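Local coordinates for protein methyl transferase from Methanosarcina acetivorans (Methanosarcina acetivorans, PDB 6MRO) that binds S-adenosyl-L-homocysteine and calcium ions and is probably an S-adenosylmethionine-dependent methyltransferase, its physiological methyl acceptor left open, at residues 15-21 against 174-179; 30-34 against 50-56; 67-71 against 82-86. The protein carries 1 engineered substitution. All coordinates share one frame; numbering follows the deposited sequence. Where two conformers were deposited one is given.

Contact 1. Residues 15-21 against 174-179; sequences IDHPQPA and VIFDSL
The side-chain amide of Gln19 lies beside the backbone of Asp177 and bonds to it twice, as a neighbouring strand would. Asp177 N gives its hydrogen to a lone pair of Gln19 OE1 at 3.0 Å, while Gln19 NE2 returns one to Asp177 O, also at 3.0 Å and nearly straight (169°). The bend of the glutamine chain at chi2 (-73°) brings the amide back along the strand edge, with NE2 over one face of the Phe176 ring. Water 1 joins Gln19 OE1, Ala21 N and Ile175 O.

A second polar chain runs through His17. Its NE2 meets Asp177 OD2 at 2.8 Å in the ring plane, on the anti side of the carboxylate, and its ND1 donates to Asp16 OD1, so both ring nitrogens are held and the imidazole cannot easily turn.

Apolar contacts complete the interface: Ile15 CD1 packs on Asp177 CB at 3.7 Å and Ile15 CG2 on Leu179 CD2, while Ala21 CB faces Val174 CG2. The arrangement fastens the lead-in to helix 20-27, with Gln19 at its N-cap position, onto outermost strand 167-177 of a Rossmann-like methyltransferase sheet, close to S-adenosyl-L-homocysteine.

Contact 2. Residues 30-34 against 50-56; sequences EIRPG and LAKNGCD
Ile31 and Gly34 meet Leu50 and Asp56 where two neighbouring parallel strands of the Rossmann-like sheet begin: residues 30-34 lead into strand 35-39, and residues 50-56 carry the chain from helix 45-51 into strand 56-61. The contact joins the N-terminal ends of both strands of this beta-alpha-beta unit, with the Leu50 side chain about 11 Å from the bound S-adenosyl-L-homocysteine.

The backbone link between the strand starts is a hydrogen bond from Asp56 N to Gly34 O, 2.9 Å long, with the donor tilted 29° from the carbonyl plane. The same oxygen also receives a CA-H...O contact from Cys55 CA at 3.2 Å. The pairing runs on into the strands, where the backbone of Asp56 also bonds to that of Ala36.

Further in, the apolar contact is between branched ends. Ile31 CG2 stands anti to the backbone N, which turns it toward Leu50, and it touches Leu50 CD2 at 3.6 Å where the two side chains cross at about a right angle. Cys55 SG approaches the same methyl at 4.2 Å, beside the leucine. Ile102 of strand 100-106 touches both Ile31 and Cys55, so the group belongs to the packing against the sheet.

At the outer side, Pro33 CB rests on Gly54 O at 3.3 Å. Gly54 ends a type I turn that starts at Ala51, and at its backbone angles (phi 89°, psi 9°) a CB would probably crowd the preceding carbonyl oxygen and Pro33 CG. Leu50 O, just ahead of the turn, accepts from both Asn53 N and Cys55 N, which arrive from opposite faces of its plane. Between the segments, water 2 donates to Ile31 O at 3.0 Å and to Asn53 O at 2.8 Å.

Contact 3. Residues 67-71 against 82-86; sequences ISDAK and NFIVG
Phe83, Ile67 and Ala70 carry this helix-on-strand contact, with Lys71 closing its outer side. The Phe83 ring turns one face to helix 64-76, and Ala70 CB sits over it, 3.5 Å from the ring centroid and only 6° off its normal, a centred CH-pi contact. With CG anti to the carbonyl carbon (chi1 -80°), the ring is carried against the alanine, and Ala74 and Cys41 touch it too. Were Phe83 replaced by an alanine, the methyl of Ala70 would probably lose its aromatic partner and a gap open between helix and strand.

Ile67 reaches farther along the strand. Its CD1 ends 3.4 Å from Ile84 O, while its CB packs on Val85 CG2 at 3.7 Å. Lys71 CG rests against Phe83 CB, and the chain, extended beyond CG, runs on to bring CE 3.3 Å from Phe83 O, which water 3 links to Lys71 NZ.

The axes of segments 67-71 and 82-85 come within 8.2 Å and run nearly antiparallel, at 167°. This is the packing of a beta-alpha-beta crossover, here strand 56-61, helix 64-76 and strand 82-85 of the Rossmann-like fold, leading to Gly86 in the S-adenosyl-L-homocysteine pocket.

How the contacts relate
All three contacts are partly buried, but they serve different parts of the sheet. Contacts 1 and 3 lie at its two outermost strands, 167-177 and 82-85, with centres 20 Å apart, whereas contact 2 lies where strands 35-39 and 56-61 begin. Contact 1 is the most polar, built on direct side-chain hydrogen bonds; contact 3 has no direct hydrogen bond across it and depends on apolar packing; contact 2 combines a backbone bond with an apolar group. Each includes a bridging water. Along the chain contact 1 closes a long loop that encloses the other two, which follow one another. Contacts 1 and 3 approach the ligand; contact 2 stays farther off.

Contact 1. Residues 15-21 against 174-179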
ATOM      1  N   ILE A  15      -1.899  -0.647  13.010  1.00 19.69           N
ATOM      2  CA  ILE A  15      -3.046  -1.291  13.641  1.00 20.80           C
ATOM      3  C   ILE A  15      -2.862  -2.806  13.660  1.00 19.03           C
ATOM      4  O   ILE A  15      -2.073  -3.377  12.902  1.00 23.74           O
ATOM      5  CB  ILE A  15      -4.360  -0.897  12.944  1.00 22.70           C
ATOM      6  CG1 ILE A  15      -4.294  -1.214  11.443  1.00 18.02           C
ATOM      7  CG2 ILE A  15      -4.681   0.574  13.208  1.00 23.84           C
ATOM      8  CD1 ILE A  15      -5.646  -1.061  10.749  1.00 18.42           C
ATOM      9  N   ASP A  16      -3.614  -3.466  14.545  0.80 22.39           N
ATOM     10  CA  ASP A  16      -3.492  -4.897  14.783  0.80 23.36           C
ATOM     11  C   ASP A  16      -4.419  -5.721  13.903  0.80 23.08           C
ATOM     12  O   ASP A  16      -4.796  -6.833  14.285  0.80 22.53           O
ATOM     13  CB  ASP A  16      -3.739  -5.211  16.269  0.80 28.78           C
ATOM     14  CG  ASP A  16      -5.199  -5.028  16.702  0.80 31.92           C
ATOM     15  OD1 ASP A  16      -6.093  -4.710  15.889  0.80 22.58           O
ATOM     16  OD2 ASP A  16      -5.453  -5.214  17.906  0.80 39.44           O
ATOM     17  N   HIS A  17      -4.809  -5.194  12.747  1.00 20.63           N
ATOM     18  CA  HIS A  17      -5.694  -5.895  11.831  1.00 22.72           C
ATOM     19  C   HIS A  17      -5.465  -5.321  10.437  1.00 18.57           C
ATOM     20  O   HIS A  17      -4.852  -4.257  10.292  1.00 18.98           O
ATOM     21  CB  HIS A  17      -7.169  -5.757  12.261  1.00 23.46           C
ATOM     22  CG  HIS A  17      -7.628  -4.341  12.458  1.00 20.93           C
ATOM     23  ND1 HIS A  17      -7.370  -3.628  13.611  1.00 25.53           N
ATOM     24  CD2 HIS A  17      -8.372  -3.527  11.672  1.00 23.97           C
ATOM     25  CE1 HIS A  17      -7.924  -2.431  13.521  1.00 23.42           C
ATOM     26  NE2 HIS A  17      -8.533  -2.338  12.352  1.00 25.72           N
ATOM     27  N   PRO A  18      -5.927  -6.002   9.391  1.00 19.08           N
ATOM     28  CA  PRO A  18      -5.849  -5.411   8.052  1.00 18.01           C
ATOM     29  C   PRO A  18      -6.718  -4.170   7.987  1.00 17.96           C
ATOM     30  O   PRO A  18      -7.697  -4.043   8.718  1.00 18.30           O
ATOM     31  CB  PRO A  18      -6.392  -6.516   7.135  1.00 19.46           C
ATOM     32  CG  PRO A  18      -6.259  -7.783   7.948  1.00 23.68           C
ATOM     33  CD  PRO A  18      -6.484  -7.365   9.363  1.00 21.63           C
ATOM     34  N   GLN A  19      -6.348  -3.246   7.101  1.00 18.53           N
ATOM     35  CA  GLN A  19      -7.194  -2.081   6.885  1.00 16.50           C
ATOM     36  C   GLN A  19      -8.550  -2.518   6.332  1.00 17.25           C
ATOM     37  O   GLN A  19      -8.609  -3.350   5.420  1.00 19.36           O
ATOM     38  CB  GLN A  19      -6.537  -1.092   5.920  1.00 17.95           C
ATOM     39  CG  GLN A  19      -5.451  -0.263   6.585  1.00 16.54           C
ATOM     40  CD  GLN A  19      -6.022   0.768   7.514  1.00 17.88           C
ATOM     41  OE1 GLN A  19      -7.228   1.016   7.518  1.00 18.83           O
ATOM     42  NE2 GLN A  19      -5.173   1.329   8.359  1.00 16.02           N
ATOM     43  N   PRO A  20      -9.650  -1.967   6.850  1.00 17.96           N
ATOM     44  CA  PRO A  20     -10.967  -2.390   6.350  1.00 21.31           C
ATOM     45  C   PRO A  20     -11.140  -2.185   4.858  1.00 21.97           C
ATOM     46  O   PRO A  20     -11.788  -3.015   4.208  1.00 21.44           O
ATOM     47  CB  PRO A  20     -11.938  -1.536   7.171  1.00 23.97           C
ATOM     48  CG  PRO A  20     -11.214  -1.314   8.461  1.00 25.26           C
ATOM     49  CD  PRO A  20      -9.746  -1.248   8.134  1.00 19.83           C
ATOM     50  N   ALA A  21     -10.556  -1.129   4.285  1.00 19.95           N
ATOM     51  CA  ALA A  21     -10.720  -0.902   2.849  1.00 23.79           C
ATOM     52  C   ALA A  21     -10.175  -2.073   2.042  1.00 21.90           C
ATOM     53  O   ALA A  21     -10.752  -2.452   1.016  1.00 21.47           O
ATOM     54  CB  ALA A  21     -10.040   0.404   2.434  1.00 21.31           C
ATOM     55  N   VAL A 174     -13.570   6.144   1.628  1.00 23.04           N
ATOM     56  CA  VAL A 174     -13.542   5.036   2.570  1.00 21.57           C
ATOM     57  C   VAL A 174     -13.065   5.550   3.925  1.00 20.59           C
ATOM     58  O   VAL A 174     -12.971   6.762   4.154  1.00 26.44           O
ATOM     59  CB  VAL A 174     -12.647   3.886   2.068  1.00 23.52           C
ATOM     60  CG1 VAL A 174     -13.206   3.267   0.780  1.00 27.28           C
ATOM     61  CG2 VAL A 174     -11.211   4.376   1.864  1.00 22.45           C
ATOM     62  N   ILE A 175     -12.795   4.632   4.837  1.00 21.91           N
ATOM     63  CA  ILE A 175     -12.296   4.943   6.169  1.00 26.07           C
ATOM     64  C   ILE A 175     -10.902   4.346   6.305  1.00 26.89           C
ATOM     65  O   ILE A 175     -10.615   3.291   5.727  1.00 27.92           O
ATOM     66  CB  ILE A 175     -13.254   4.389   7.243  1.00 30.48           C
ATOM     67  CG1 ILE A 175     -14.507   5.259   7.328  1.00 35.32           C
ATOM     68  CG2 ILE A 175     -12.573   4.316   8.596  1.00 34.35           C
ATOM     69  CD1 ILE A 175     -14.200   6.720   7.472  1.00 38.68           C
ATOM     70  N   PHE A 176     -10.022   5.044   7.021  1.00 20.96           N
ATOM     71  CA  PHE A 176      -8.688   4.553   7.341  1.00 22.46           C
ATOM     72  C   PHE A 176      -8.626   4.349   8.848  1.00 23.15           C
ATOM     73  O   PHE A 176      -8.875   5.290   9.611  1.00 26.85           O
ATOM     74  CB  PHE A 176      -7.611   5.535   6.872  1.00 29.89           C
ATOM     75  CG  PHE A 176      -6.201   5.059   7.110  1.00 34.98           C
ATOM     76  CD1 PHE A 176      -5.483   4.462   6.093  1.00 32.86           C
ATOM     77  CD2 PHE A 176      -5.590   5.234   8.345  1.00 36.75           C
ATOM     78  CE1 PHE A 176      -4.182   4.027   6.298  1.00 35.31           C
ATOM     79  CE2 PHE A 176      -4.290   4.812   8.560  1.00 36.77           C
ATOM     80  CZ  PHE A 176      -3.585   4.203   7.533  1.00 34.34           C
ATOM     81  N   ASP A 177      -8.338   3.121   9.282  1.00 20.62           N
ATOM     82  CA  ASP A 177      -8.256   2.863  10.715  1.00 18.51           C
ATOM     83  C   ASP A 177      -6.914   3.347  11.233  1.00 19.03           C
ATOM     84  O   ASP A 177      -5.876   3.152  10.594  1.00 20.92           O
ATOM     85  CB  ASP A 177      -8.431   1.375  11.035  1.00 21.38           C
ATOM     86  CG  ASP A 177      -9.881   0.945  11.066  1.00 23.46           C
ATOM     87  OD1 ASP A 177     -10.769   1.820  10.918  1.00 27.03           O
ATOM     88  OD2 ASP A 177     -10.133  -0.268  11.232  1.00 23.25           O
ATOM     89  N   SER A 178      -6.935   3.972  12.403  1.00 18.95           N
ATOM     90  CA  SER A 178      -5.736   4.576  12.955  1.00 23.08           C
ATOM     91  C   SER A 178      -5.693   4.349  14.456  1.00 25.39           C
ATOM     92  O   SER A 178      -6.723   4.172  15.123  1.00 23.78           O
ATOM     93  CB  SER A 178      -5.685   6.080  12.641  1.00 25.80           C
ATOM     94  OG  SER A 178      -4.632   6.751  13.325  1.00 27.24           O
ATOM     95  N   LEU A 179      -4.480   4.394  14.995  1.00 21.95           N
ATOM     96  CA  LEU A 179      -4.338   4.338  16.441  1.00 24.70           C
ATOM     97  C   LEU A 179      -4.566   5.684  17.111  1.00 26.50           C
ATOM     98  O   LEU A 179      -4.700   5.719  18.338  1.00 30.76           O
ATOM     99  CB  LEU A 179      -2.958   3.806  16.812  1.00 25.56           C
ATOM    100  CG  LEU A 179      -2.731   2.344  16.441  1.00 27.34           C
ATOM    101  CD1 LEU A 179      -1.351   1.919  16.894  1.00 27.56           C
ATOM    102  CD2 LEU A 179      -3.811   1.484  17.114  1.00 31.73           C
TER
HETATM  103  O   HOH W   1      -9.271   1.042   5.622  1.00 18.01           O

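Contact 2. Residues 30-34 against 50-56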
ATOM      1  N   GLU A  30     -13.006  -8.022  -5.714  1.00 22.32           N
ATOM      2  CA  GLU A  30     -12.095  -7.223  -6.529  1.00 21.63           C
ATOM      3  C   GLU A  30     -10.663  -7.727  -6.451  1.00 22.24           C
ATOM      4  O   GLU A  30      -9.895  -7.575  -7.414  1.00 22.21           O
ATOM      5  CB  GLU A  30     -12.143  -5.768  -6.082  1.00 21.05           C
ATOM      6  CG  GLU A  30     -13.359  -5.034  -6.615  1.00 22.15           C
ATOM      7  CD  GLU A  30     -13.516  -3.667  -5.972  1.00 29.86           C
ATOM      8  OE1 GLU A  30     -12.900  -2.729  -6.508  1.00 28.83           O
ATOM      9  OE2 GLU A  30     -14.251  -3.529  -4.953  1.00 28.03           O
ATOM     10  N   ILE A  31     -10.275  -8.287  -5.311  1.00 22.82           N
ATOM     11  CA  ILE A  31      -8.972  -8.919  -5.159  1.00 22.18           C
ATOM     12  C   ILE A  31      -9.203 -10.414  -5.307  1.00 26.08           C
ATOM     13  O   ILE A  31      -9.893 -11.039  -4.492  1.00 23.96           O
ATOM     14  CB  ILE A  31      -8.307  -8.558  -3.825  1.00 23.09           C
ATOM     15  CG1 ILE A  31      -7.868  -7.089  -3.842  1.00 24.67           C
ATOM     16  CG2 ILE A  31      -7.103  -9.464  -3.577  1.00 21.98           C
ATOM     17  CD1 ILE A  31      -7.186  -6.615  -2.568  1.00 29.27           C
ATOM     18  N   ARG A  32      -8.681 -10.973  -6.394  1.00 23.89           N
ATOM     19  CA  ARG A  32      -8.822 -12.369  -6.751  1.00 23.03           C
ATOM     20  C   ARG A  32      -7.467 -13.046  -6.659  1.00 21.42           C
ATOM     21  O   ARG A  32      -6.438 -12.374  -6.750  1.00 23.91           O
ATOM     22  CB  ARG A  32      -9.371 -12.515  -8.179  1.00 27.33           C
ATOM     23  CG  ARG A  32     -10.704 -11.837  -8.403  1.00 32.68           C
ATOM     24  CD  ARG A  32     -11.193 -12.079  -9.828  1.00 39.30           C
ATOM     25  NE  ARG A  32     -10.365 -11.393 -10.817  1.00 46.52           N
ATOM     26  CZ  ARG A  32     -10.303 -10.068 -10.948  1.00 49.94           C
ATOM     27  NH1 ARG A  32      -9.524  -9.531 -11.877  1.00 50.66           N
ATOM     28  NH2 ARG A  32     -11.017  -9.278 -10.151  1.00 48.90           N
ATOM     29  N   PRO A  33      -7.421 -14.362  -6.457  1.00 22.18           N
ATOM     30  CA  PRO A  33      -6.123 -15.034  -6.284  1.00 22.00           C
ATOM     31  C   PRO A  33      -5.160 -14.737  -7.425  1.00 22.87           C
ATOM     32  O   PRO A  33      -5.516 -14.817  -8.607  1.00 25.61           O
ATOM     33  CB  PRO A  33      -6.501 -16.516  -6.235  1.00 25.59           C
ATOM     34  CG  PRO A  33      -7.895 -16.509  -5.661  1.00 27.22           C
ATOM     35  CD  PRO A  33      -8.546 -15.299  -6.282  1.00 27.12           C
ATOM     36  N   GLY A  34      -3.944 -14.363  -7.048  1.00 22.46           N
ATOM     37  CA  GLY A  34      -2.857 -14.151  -7.989  1.00 21.24           C
ATOM     38  C   GLY A  34      -1.621 -13.767  -7.202  1.00 21.68           C
ATOM     39  O   GLY A  34      -1.589 -13.899  -5.973  1.00 20.52           O
ATOM     40  N   LEU A  50      -4.037 -10.985   2.521  1.00 20.22           N
ATOM     41  CA  LEU A  50      -4.061 -11.423   1.125  0.80 19.70           C
ATOM     42  C   LEU A  50      -3.597 -12.865   1.004  1.00 20.97           C
ATOM     43  O   LEU A  50      -4.159 -13.651   0.232  1.00 19.14           O
ATOM     44  CB  LEU A  50      -3.172 -10.517   0.275  0.80 19.96           C
ATOM     45  CG  LEU A  50      -3.761  -9.139  -0.049  0.80 23.10           C
ATOM     46  CD1 LEU A  50      -2.894  -8.391  -1.057  0.80 25.98           C
ATOM     47  CD2 LEU A  50      -5.164  -9.304  -0.565  0.80 24.05           C
ATOM     48  N   ALA A  51      -2.562 -13.227   1.773  1.00 18.56           N
ATOM     49  CA  ALA A  51      -2.050 -14.590   1.768  1.00 19.47           C
ATOM     50  C   ALA A  51      -3.089 -15.579   2.276  1.00 24.81           C
ATOM     51  O   ALA A  51      -3.194 -16.694   1.756  1.00 24.49           O
ATOM     52  CB  ALA A  51      -0.767 -14.660   2.607  1.00 22.70           C
ATOM     53  N   LYS A  52      -3.873 -15.198   3.291  0.50 24.16           N
ATOM     54  CA  LYS A  52      -4.921 -16.083   3.795  0.50 24.11           C
ATOM     55  C   LYS A  52      -6.136 -16.134   2.878  0.50 25.20           C
ATOM     56  O   LYS A  52      -7.061 -16.908   3.144  0.50 26.77           O
ATOM     57  CB  LYS A  52      -5.363 -15.659   5.204  0.50 23.50           C
ATOM     58  CG  LYS A  52      -4.539 -16.273   6.334  0.50 25.92           C
ATOM     59  CD  LYS A  52      -5.254 -16.156   7.678  0.50 28.46           C
ATOM     60  CE  LYS A  52      -4.271 -16.239   8.844  0.50 29.74           C
ATOM     61  NZ  LYS A  52      -3.865 -17.640   9.179  0.50 33.82           N
ATOM     62  N   ASN A  53      -6.163 -15.332   1.819  1.00 23.78           N
ATOM     63  CA  ASN A  53      -7.246 -15.345   0.847  1.00 21.79           C
ATOM     64  C   ASN A  53      -6.764 -15.700  -0.556  1.00 27.22           C
ATOM     65  O   ASN A  53      -7.259 -15.172  -1.554  1.00 31.87           O
ATOM     66  CB  ASN A  53      -7.976 -14.008   0.862  1.00 25.35           C
ATOM     67  CG  ASN A  53      -8.839 -13.865   2.094  1.00 23.83           C
ATOM     68  OD1 ASN A  53      -9.932 -14.408   2.152  1.00 25.07           O
ATOM     69  ND2 ASN A  53      -8.320 -13.197   3.110  1.00 27.00           N
ATOM     70  N   GLY A  54      -5.791 -16.600  -0.641  1.00 24.47           N
ATOM     71  CA  GLY A  54      -5.456 -17.253  -1.892  1.00 26.06           C
ATOM     72  C   GLY A  54      -4.442 -16.566  -2.777  1.00 25.85           C
ATOM     73  O   GLY A  54      -4.254 -17.006  -3.918  1.00 28.79           O
ATOM     74  N   CYS A  55      -3.777 -15.513  -2.303  1.00 23.84           N
ATOM     75  CA  CYS A  55      -2.759 -14.829  -3.091  1.00 22.68           C
ATOM     76  C   CYS A  55      -1.357 -15.315  -2.718  1.00 23.16           C
ATOM     77  O   CYS A  55      -1.115 -15.759  -1.595  1.00 23.48           O
ATOM     78  CB  CYS A  55      -2.842 -13.315  -2.895  1.00 21.02           C
ATOM     79  SG  CYS A  55      -4.323 -12.563  -3.612  1.00 24.75           S
ATOM     80  N   ASP A  56      -0.441 -15.243  -3.686  1.00 21.04           N
ATOM     81  CA  ASP A  56       0.992 -15.435  -3.439  1.00 22.09           C
ATOM     82  C   ASP A  56       1.574 -14.065  -3.127  1.00 21.56           C
ATOM     83  O   ASP A  56       1.728 -13.241  -4.031  1.00 21.16           O
ATOM     84  CB  ASP A  56       1.696 -16.016  -4.663  1.00 22.63           C
ATOM     85  CG  ASP A  56       1.200 -17.396  -5.035  1.00 29.37           C
ATOM     86  OD1 ASP A  56       0.780 -18.157  -4.132  1.00 33.43           O
ATOM     87  OD2 ASP A  56       1.228 -17.708  -6.243  1.00 28.10           O
TER
HETATM   88  O   HOH W   2      -8.721 -13.532  -3.255  1.00 36.78           O

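Contact 3. Residues 67-71 against 82-86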
ATOM      1  N   ILE A  67       9.812  -5.459   8.780  1.00 24.76           N
ATOM      2  CA  ILE A  67       9.908  -6.730   8.061  1.00 22.30           C
ATOM      3  C   ILE A  67      10.135  -7.890   9.035  1.00 23.88           C
ATOM      4  O   ILE A  67       9.507  -8.951   8.914  1.00 24.32           O
ATOM      5  CB  ILE A  67      11.003  -6.648   6.977  1.00 22.62           C
ATOM      6  CG1 ILE A  67      10.559  -5.701   5.832  1.00 19.80           C
ATOM      7  CG2 ILE A  67      11.369  -8.056   6.444  1.00 22.78           C
ATOM      8  CD1 ILE A  67       9.234  -6.085   5.161  1.00 23.54           C
ATOM      9  N   SER A  68      11.015  -7.698  10.026  0.50 24.71           N
ATOM     10  CA  SER A  68      11.262  -8.756  11.005  0.50 27.05           C
ATOM     11  C   SER A  68      10.000  -9.084  11.791  0.50 25.50           C
ATOM     12  O   SER A  68       9.686 -10.260  12.016  0.50 25.45           O
ATOM     13  CB  SER A  68      12.388  -8.343  11.955  0.50 30.02           C
ATOM     14  OG  SER A  68      13.617  -8.251  11.261  0.50 33.50           O
ATOM     15  N   ASP A  69       9.268  -8.053  12.224  1.00 23.41           N
ATOM     16  CA  ASP A  69       8.011  -8.277  12.930  1.00 25.99           C
ATOM     17  C   ASP A  69       6.957  -8.888  12.014  1.00 22.07           C
ATOM     18  O   ASP A  69       6.164  -9.722  12.464  1.00 26.85           O
ATOM     19  CB  ASP A  69       7.494  -6.965  13.534  1.00 21.84           C
ATOM     20  CG  ASP A  69       8.342  -6.489  14.702  1.00 24.68           C
ATOM     21  OD1 ASP A  69       9.063  -7.313  15.298  1.00 27.34           O
ATOM     22  OD2 ASP A  69       8.302  -5.286  15.007  1.00 26.83           O
ATOM     23  N   ALA A  70       6.935  -8.489  10.735  1.00 21.79           N
ATOM     24  CA  ALA A  70       5.985  -9.059   9.780  1.00 20.12           C
ATOM     25  C   ALA A  70       6.239 -10.547   9.590  1.00 20.70           C
ATOM     26  O   ALA A  70       5.301 -11.355   9.582  1.00 23.62           O
ATOM     27  CB  ALA A  70       6.078  -8.330   8.429  1.00 19.25           C
ATOM     28  N   LYS A  71       7.512 -10.918   9.434  1.00 21.96           N
ATOM     29  CA  LYS A  71       7.883 -12.323   9.274  1.00 27.58           C
ATOM     30  C   LYS A  71       7.431 -13.156  10.466  1.00 25.72           C
ATOM     31  O   LYS A  71       6.842 -14.229  10.297  1.00 26.61           O
ATOM     32  CB  LYS A  71       9.394 -12.440   9.090  1.00 26.63           C
ATOM     33  CG  LYS A  71       9.931 -11.957   7.763  1.00 30.54           C
ATOM     34  CD  LYS A  71      11.452 -12.099   7.744  1.00 37.78           C
ATOM     35  CE  LYS A  71      12.024 -11.901   6.344  1.00 38.69           C
ATOM     36  NZ  LYS A  71      13.507 -11.771   6.400  1.00 39.98           N
ATOM     37  N   ASN A  82       6.368 -13.751   1.420  1.00 21.34           N
ATOM     38  CA  ASN A  82       7.739 -13.372   1.061  1.00 22.64           C
ATOM     39  C   ASN A  82       7.966 -11.920   1.490  1.00 21.12           C
ATOM     40  O   ASN A  82       7.705 -10.980   0.740  1.00 24.04           O
ATOM     41  CB  ASN A  82       7.943 -13.581  -0.438  1.00 23.16           C
ATOM     42  CG  ASN A  82       9.332 -13.211  -0.920  1.00 25.96           C
ATOM     43  OD1 ASN A  82      10.333 -13.479  -0.265  1.00 29.50           O
ATOM     44  ND2 ASN A  82       9.392 -12.598  -2.099  1.00 28.66           N
ATOM     45  N   PHE A  83       8.448 -11.727   2.722  1.00 23.07           N
ATOM     46  CA  PHE A  83       8.709 -10.391   3.258  1.00 21.24           C
ATOM     47  C   PHE A  83      10.167 -10.023   3.015  1.00 24.12           C
ATOM     48  O   PHE A  83      11.075 -10.787   3.377  1.00 25.42           O
ATOM     49  CB  PHE A  83       8.407 -10.331   4.759  1.00 23.14           C
ATOM     50  CG  PHE A  83       6.946 -10.182   5.089  1.00 22.99           C
ATOM     51  CD1 PHE A  83       6.234  -9.066   4.677  1.00 22.65           C
ATOM     52  CD2 PHE A  83       6.289 -11.159   5.826  1.00 23.57           C
ATOM     53  CE1 PHE A  83       4.889  -8.930   4.988  1.00 21.06           C
ATOM     54  CE2 PHE A  83       4.957 -11.030   6.143  1.00 20.25           C
ATOM     55  CZ  PHE A  83       4.251  -9.912   5.720  1.00 21.01           C
ATOM     56  N   ILE A  84      10.404  -8.867   2.403  1.00 22.70           N
ATOM     57  CA  ILE A  84      11.767  -8.473   2.071  1.00 23.87           C
ATOM     58  C   ILE A  84      11.988  -7.010   2.420  1.00 26.56           C
ATOM     59  O   ILE A  84      11.087  -6.173   2.287  1.00 24.77           O
ATOM     60  CB  ILE A  84      12.117  -8.745   0.585  1.00 28.99           C
ATOM     61  CG1 ILE A  84      11.282  -7.901  -0.371  1.00 30.21           C
ATOM     62  CG2 ILE A  84      11.959 -10.224   0.249  1.00 30.39           C
ATOM     63  CD1 ILE A  84      11.621  -8.173  -1.829  1.00 38.75           C
ATOM     64  N   VAL A  85      13.195  -6.718   2.898  1.00 26.91           N
ATOM     65  CA  VAL A  85      13.631  -5.349   3.123  1.00 25.59           C
ATOM     66  C   VAL A  85      14.062  -4.774   1.785  1.00 28.75           C
ATOM     67  O   VAL A  85      14.865  -5.387   1.072  1.00 28.51           O
ATOM     68  CB  VAL A  85      14.786  -5.301   4.137  1.00 26.71           C
ATOM     69  CG1 VAL A  85      15.275  -3.870   4.295  1.00 28.55           C
ATOM     70  CG2 VAL A  85      14.352  -5.876   5.490  1.00 25.93           C
ATOM     71  N   GLY A  86      13.554  -3.600   1.448  1.00 22.17           N
ATOM     72  CA  GLY A  86      13.866  -3.037   0.147  1.00 30.57           C
ATOM     73  C   GLY A  86      13.201  -1.697  -0.061  1.00 27.06           C
ATOM     74  O   GLY A  86      12.323  -1.275   0.703  1.00 23.87           O
TER
HETATM   75  O   HOH W   3      14.035 -10.984   3.877  1.00 42.96           O